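Local coordinates for nitrite oxidoreductase subunit B (PDB 7B04), which probably passes electrons through its iron-sulfur clusters, as the NarH-like beta subunit of the nitrite oxidoreductase complex of an anammox bacterium, at residues 4-9 / 298-303; 11-16 / 113-118. One frame throughout, in Å; residues are numbered along the deposited sequence.

Contact 1: 4-9 / 298-303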
loop_
_atom_site.group_PDB
_atom_site.type_symbol
_atom_site.label_atom_id
_atom_site.label_comp_id
_atom_site.label_asym_id
_atom_site.label_seq_id
_atom_site.Cartn_x
_atom_site.Cartn_y
_atom_site.Cartn_z
ATOM N N VAL A 4 -12.567 41.901 -3.946
ATOM C CA VAL A 4 -11.138 41.535 -4.056
ATOM C C VAL A 4 -10.948 40.891 -5.420
ATOM O O VAL A 4 -11.875 40.368 -5.970
ATOM C CB VAL A 4 -10.748 40.562 -2.939
ATOM C CG1 VAL A 4 -11.051 41.112 -1.568
ATOM C CG2 VAL A 4 -11.428 39.228 -3.111
ATOM N N HIS A 5 -9.754 40.958 -5.945
ATOM C CA HIS A 5 -9.439 40.361 -7.237
ATOM C C HIS A 5 -8.966 38.923 -7.077
ATOM O O HIS A 5 -8.053 38.643 -6.294
ATOM C CB HIS A 5 -8.380 41.180 -7.977
ATOM C CG HIS A 5 -8.007 40.610 -9.313
ATOM N ND1 HIS A 5 -8.852 40.651 -10.401
ATOM C CD2 HIS A 5 -6.892 39.963 -9.725
ATOM C CE1 HIS A 5 -8.267 40.065 -11.431
ATOM N NE2 HIS A 5 -7.077 39.639 -11.048
ATOM N N ASN A 6 -9.589 38.016 -7.826
ATOM C CA ASN A 6 -9.155 36.628 -7.927
ATOM C C ASN A 6 -8.829 36.343 -9.382
ATOM O O ASN A 6 -9.714 36.401 -10.243
ATOM C CB ASN A 6 -10.233 35.664 -7.428
ATOM C CG ASN A 6 -9.886 34.185 -7.673
ATOM O OD1 ASN A 6 -9.256 33.833 -8.656
ATOM N ND2 ASN A 6 -10.309 33.322 -6.764
ATOM N N TRP A 7 -7.571 36.010 -9.651
ATOM C CA TRP A 7 -7.173 35.749 -11.023
ATOM C C TRP A 7 -7.641 34.385 -11.523
ATOM O O TRP A 7 -7.735 34.198 -12.739
ATOM C CB TRP A 7 -5.662 35.909 -11.179
ATOM C CG TRP A 7 -4.827 34.986 -10.367
ATOM C CD1 TRP A 7 -4.347 35.201 -9.108
ATOM C CD2 TRP A 7 -4.331 33.711 -10.775
ATOM N NE1 TRP A 7 -3.593 34.127 -8.701
ATOM C CE2 TRP A 7 -3.569 33.198 -9.709
ATOM C CE3 TRP A 7 -4.465 32.947 -11.938
ATOM C CZ2 TRP A 7 -2.940 31.957 -9.772
ATOM C CZ3 TRP A 7 -3.843 31.718 -11.998
ATOM C CH2 TRP A 7 -3.091 31.233 -10.924
ATOM N N HIS A 8 -7.938 33.430 -10.634
ATOM C CA HIS A 8 -8.504 32.165 -11.103
ATOM C C HIS A 8 -9.839 32.410 -11.789
ATOM O O HIS A 8 -10.088 31.916 -12.895
ATOM C CB HIS A 8 -8.706 31.185 -9.944
ATOM C CG HIS A 8 -7.444 30.745 -9.278
ATOM N ND1 HIS A 8 -7.443 29.960 -8.144
ATOM C CD2 HIS A 8 -6.145 30.968 -9.582
ATOM C CE1 HIS A 8 -6.197 29.718 -7.782
ATOM N NE2 HIS A 8 -5.389 30.322 -8.635
ATOM N N LEU A 9 -10.710 33.184 -11.144
ATOM C CA LEU A 9 -12.006 33.512 -11.716
ATOM C C LEU A 9 -11.921 34.631 -12.738
ATOM O O LEU A 9 -12.871 34.827 -13.502
ATOM C CB LEU A 9 -12.983 33.924 -10.615
ATOM C CG LEU A 9 -13.242 32.937 -9.481
ATOM C CD1 LEU A 9 -14.295 33.496 -8.542
ATOM C CD2 LEU A 9 -13.679 31.601 -10.046
ATOM N N GLY A 298 -14.008 29.767 -5.017
ATOM C CA GLY A 298 -13.610 31.145 -4.832
ATOM C C GLY A 298 -12.570 31.387 -3.763
ATOM O O GLY A 298 -12.471 32.509 -3.259
ATOM N N THR A 299 -11.820 30.371 -3.356
ATOM C CA THR A 299 -10.809 30.581 -2.332
ATOM C C THR A 299 -9.428 30.880 -2.902
ATOM O O THR A 299 -8.552 31.317 -2.149
ATOM C CB THR A 299 -10.725 29.363 -1.409
ATOM O OG1 THR A 299 -10.079 28.283 -2.095
ATOM C CG2 THR A 299 -12.112 28.927 -0.969
ATOM N N GLU A 300 -9.232 30.709 -4.214
ATOM C CA GLU A 300 -7.921 30.733 -4.855
ATOM C C GLU A 300 -7.000 29.687 -4.233
ATOM O O GLU A 300 -6.072 30.040 -3.490
ATOM C CB GLU A 300 -7.278 32.121 -4.779
ATOM C CG GLU A 300 -6.341 32.418 -5.946
ATOM C CD GLU A 300 -5.966 33.882 -6.062
ATOM O OE1 GLU A 300 -6.792 34.666 -6.571
ATOM O OE2 GLU A 300 -4.838 34.243 -5.664
ATOM N N PRO A 301 -7.235 28.401 -4.496
ATOM C CA PRO A 301 -6.293 27.373 -4.047
ATOM C C PRO A 301 -4.923 27.584 -4.668
ATOM O O PRO A 301 -4.775 28.200 -5.725
ATOM C CB PRO A 301 -6.923 26.062 -4.536
ATOM C CG PRO A 301 -8.332 26.400 -4.857
ATOM C CD PRO A 301 -8.334 27.828 -5.286
ATOM N N ASN A 302 -3.902 27.052 -3.996
ATOM C CA ASN A 302 -2.534 27.203 -4.475
ATOM C C ASN A 302 -1.835 25.857 -4.618
ATOM O O ASN A 302 -0.605 25.792 -4.563
ATOM C CB ASN A 302 -1.752 28.138 -3.555
ATOM C CG ASN A 302 -2.291 29.555 -3.591
ATOM O OD1 ASN A 302 -2.386 30.167 -4.655
ATOM N ND2 ASN A 302 -2.663 30.078 -2.430
ATOM N N ILE A 303 -2.602 24.789 -4.807
ATOM C CA ILE A 303 -2.094 23.496 -5.241
ATOM C C ILE A 303 -2.656 23.257 -6.634
ATOM O O ILE A 303 -3.872 23.097 -6.804
ATOM C CB ILE A 303 -2.485 22.368 -4.277
ATOM C CG1 ILE A 303 -1.958 22.663 -2.872
ATOM C CG2 ILE A 303 -1.957 21.032 -4.778
ATOM C CD1 ILE A 303 -0.453 22.787 -2.802
#
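The imidazole of His8 carries Glu300 on one face: CG of Glu300 stands 3.4 Å from the ring centroid, 18° off the normal, a CH-pi contact displaced toward the rim at CE1. Near the plane of the same ring, at its edge, come the carbonyl of Pro301 and CE3 of Trp7. CD2 of His8 in turn sits over one face of the indole, 3.1 Å above its plane. Glu300 has CG anti to its backbone N (chi1 -151°), which puts that carbon over His8, and the extended chain beyond CG carries the carboxylate on to the turn at Asn6 and Trp7. The side chain of Glu300 crosses those of Trp7 and His8 at about a right angle. OE1 receives a weak bond from the backbone N of Trp7 (3.4 Å), while OE2 lies 3.3 Å from Trp7 NE1. OE2 is also held by a salt bridge to Arg21 and a hydrogen bond with Thr179 OG1. Asn6 closes the turn as an Asx motif: its OD1 accepts from Leu9 N at 3.0 Å, with the donor above the carbonyl plane. His8 NE2 is bonded to Tyr304 OH. The side chain of Pro301 lies about 7 Å from a bound [4Fe-4S] cluster. The buried contact joins the end of strand 3-6, paired with strand 11-14, to the loop leading into strand 303-306, where Ile303 packs on strand 25-31.

Contact 2: 11-16 / 113-118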
loop_
_atom_site.group_PDB
_atom_site.type_symbol
_atom_site.label_atom_id
_atom_site.label_comp_id
_atom_site.label_asym_id
_atom_site.label_seq_id
_atom_site.Cartn_x
_atom_site.Cartn_y
_atom_site.Cartn_z
ATOM N N ARG A 11 -12.111 37.665 -12.134
ATOM C CA ARG A 11 -13.199 38.531 -11.716
ATOM C C ARG A 11 -12.847 39.068 -10.337
ATOM O O ARG A 11 -11.926 38.580 -9.680
ATOM C CB ARG A 11 -14.526 37.743 -11.741
ATOM C CG ARG A 11 -15.651 38.213 -10.820
ATOM C CD ARG A 11 -16.991 37.586 -11.191
ATOM N NE ARG A 11 -17.104 36.190 -10.770
ATOM C CZ ARG A 11 -17.365 35.802 -9.526
ATOM N NH1 ARG A 11 -17.532 36.701 -8.566
ATOM N NH2 ARG A 11 -17.458 34.510 -9.240
ATOM N N ARG A 12 -13.552 40.109 -9.914
ATOM C CA ARG A 12 -13.439 40.612 -8.554
ATOM C C ARG A 12 -14.492 39.926 -7.690
ATOM O O ARG A 12 -15.647 39.784 -8.103
ATOM C CB ARG A 12 -13.555 42.139 -8.520
ATOM C CG ARG A 12 -12.209 42.771 -8.858
ATOM C CD ARG A 12 -12.259 44.276 -9.008
ATOM N NE ARG A 12 -12.498 44.950 -7.737
ATOM C CZ ARG A 12 -11.562 45.182 -6.821
ATOM N NH1 ARG A 12 -10.309 44.791 -7.023
ATOM N NH2 ARG A 12 -11.884 45.803 -5.696
ATOM N N MET A 13 -14.092 39.544 -6.480
ATOM C CA MET A 13 -14.827 38.620 -5.628
ATOM C C MET A 13 -15.186 39.276 -4.303
ATOM O O MET A 13 -14.558 40.249 -3.879
ATOM C CB MET A 13 -13.986 37.366 -5.378
ATOM C CG MET A 13 -14.700 36.254 -4.652
ATOM S SD MET A 13 -13.466 35.327 -3.733
ATOM C CE MET A 13 -12.476 34.819 -5.087
ATOM N N GLU A 14 -16.206 38.733 -3.645
ATOM C CA GLU A 14 -16.647 39.238 -2.349
ATOM C C GLU A 14 -15.952 38.466 -1.233
ATOM O O GLU A 14 -16.064 37.237 -1.159
ATOM C CB GLU A 14 -18.162 39.125 -2.205
ATOM C CG GLU A 14 -18.700 39.701 -0.894
ATOM C CD GLU A 14 -18.832 41.220 -0.937
ATOM O OE1 GLU A 14 -18.718 41.865 0.127
ATOM O OE2 GLU A 14 -19.077 41.764 -2.035
ATOM N N TYR A 15 -15.262 39.193 -0.358
ATOM C CA TYR A 15 -14.545 38.638 0.780
ATOM C C TYR A 15 -14.678 39.588 1.966
ATOM O O TYR A 15 -14.814 40.807 1.776
ATOM C CB TYR A 15 -13.058 38.401 0.456
ATOM C CG TYR A 15 -12.439 37.348 1.328
ATOM C CD1 TYR A 15 -12.959 36.058 1.367
ATOM C CD2 TYR A 15 -11.367 37.646 2.150
ATOM C CE1 TYR A 15 -12.412 35.091 2.192
ATOM C CE2 TYR A 15 -10.809 36.680 2.976
ATOM C CZ TYR A 15 -11.335 35.405 2.992
ATOM O OH TYR A 15 -10.777 34.451 3.814
ATOM N N PRO A 16 -14.690 39.051 3.200
ATOM C CA PRO A 16 -14.772 39.938 4.379
ATOM C C PRO A 16 -13.604 40.899 4.526
ATOM O O PRO A 16 -13.794 42.018 5.029
ATOM C CB PRO A 16 -14.820 38.943 5.546
ATOM C CG PRO A 16 -15.422 37.726 4.939
ATOM C CD PRO A 16 -14.828 37.632 3.582
ATOM N N GLY A 113 -20.278 32.723 -12.184
ATOM C CA GLY A 113 -21.036 32.089 -11.130
ATOM C C GLY A 113 -20.647 32.609 -9.760
ATOM O O GLY A 113 -19.629 33.277 -9.583
ATOM N N ASP A 114 -21.479 32.286 -8.778
ATOM C CA ASP A 114 -21.296 32.779 -7.421
ATOM C C ASP A 114 -20.384 31.860 -6.621
ATOM O O ASP A 114 -20.511 30.633 -6.674
ATOM C CB ASP A 114 -22.643 32.911 -6.710
ATOM C CG ASP A 114 -23.576 33.885 -7.396
ATOM O OD1 ASP A 114 -23.085 34.750 -8.152
ATOM O OD2 ASP A 114 -24.801 33.784 -7.179
ATOM N N THR A 115 -19.453 32.467 -5.891
ATOM C CA THR A 115 -18.588 31.741 -4.979
ATOM C C THR A 115 -19.351 31.393 -3.704
ATOM O O THR A 115 -20.472 31.855 -3.472
ATOM C CB THR A 115 -17.344 32.562 -4.644
ATOM O OG1 THR A 115 -17.699 33.634 -3.761
ATOM C CG2 THR A 115 -16.737 33.142 -5.909
ATOM N N ILE A 116 -18.734 30.550 -2.871
ATOM C CA ILE A 116 -19.353 30.177 -1.602
ATOM C C ILE A 116 -19.618 31.407 -0.744
ATOM O O ILE A 116 -20.567 31.430 0.049
ATOM C CB ILE A 116 -18.479 29.146 -0.859
ATOM C CG1 ILE A 116 -17.105 29.733 -0.532
ATOM C CG2 ILE A 116 -18.337 27.877 -1.684
ATOM C CD1 ILE A 116 -16.352 28.964 0.531
ATOM N N PHE A 117 -18.791 32.446 -0.886
ATOM C CA PHE A 117 -19.036 33.692 -0.169
ATOM C C PHE A 117 -20.217 34.446 -0.766
ATOM O O PHE A 117 -21.071 34.958 -0.031
ATOM C CB PHE A 117 -17.776 34.558 -0.183
ATOM C CG PHE A 117 -16.526 33.815 0.195
ATOM C CD1 PHE A 117 -16.239 33.546 1.523
ATOM C CD2 PHE A 117 -15.642 33.382 -0.778
ATOM C CE1 PHE A 117 -15.090 32.860 1.874
ATOM C CE2 PHE A 117 -14.492 32.696 -0.435
ATOM C CZ PHE A 117 -14.216 32.435 0.893
ATOM N N GLU A 118 -20.282 34.525 -2.098
ATOM C CA GLU A 118 -21.337 35.290 -2.751
ATOM C C GLU A 118 -22.683 34.579 -2.707
ATOM O O GLU A 118 -23.726 35.244 -2.687
ATOM C CB GLU A 118 -20.941 35.588 -4.199
ATOM C CG GLU A 118 -19.626 36.345 -4.324
ATOM C CD GLU A 118 -19.089 36.364 -5.741
ATOM O OE1 GLU A 118 -19.663 35.670 -6.608
ATOM O OE2 GLU A 118 -18.091 37.073 -5.988
#
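Arg11 and Glu118 meet tip to tip in a salt bridge, NH1 of the arginine lying 2.7 Å from OE2 of the glutamate. OE2 offers its syn lone pair and sits in the guanidinium plane at its edge, although the two flat groups are turned 49° apart. The bend at chi3 (76°) sets NE of Arg11 off the line of its chain, and that NE donates to the carbonyl of Tyr111, so the guanidinium is held from two directions. OE2 of Glu118 also takes a weak bond from the backbone N of Glu14 (3.4 Å). The other carboxylate oxygen, OE1, accepts from Thr115 N at 3.3 Å, the donor standing above the carboxylate plane. In the reciprocal bond, OG1 of Thr115 accepts from Glu118 N at 3.2 Å; it also accepts, weakly, from Phe117 N. The amides of Thr115, Phe117 and Glu118 are thereby supplied with acceptors, and one carboxylate serves both the helix and the strand.

The apolar half of the contact is built on Phe117. The edge of Tyr15 points at one face of its ring in a T-shaped stack, centroids 5.0 Å apart and planes at 88°, with CD1 of Tyr15 over the ring centre; CG1 of Ile116 covers the opposite face. SD of Met13 approaches obliquely as a Met-aromatic contact, 4.2 Å from Phe117 CD2. Tyr15 also makes an edge-to-face pair with Tyr180 and touches Leu41 of nitrite oxidoreductase subunit A. Thr115 at the N-cap and Glu118 three residues on form a classical capping box at the start of helix 116-123, here with its glutamate also salt-bridged to strand 11-14.

Contacts 1 and 2 have centres 10 Å apart on the same side of the chain's centre, and they share the antiparallel pair of strands 3-6 and 11-14. These strands pair through backbone bonds, Val4 with Met13 and probably Asn6 with Arg11, and the side chain of Met13 lies beside that of Asn6. Along the chain contact 2 is nested inside the loop closed by contact 1. The N-terminal hairpin is thus fastened through the end of strand 3-6 and the turn that follows to the loop ahead of strand 303-306, and through strand 11-14 to helix 116-123, tying together distant parts of the sequence, with the side chain of Phe117 also about 7 Å from a bound [4Fe-4S] cluster.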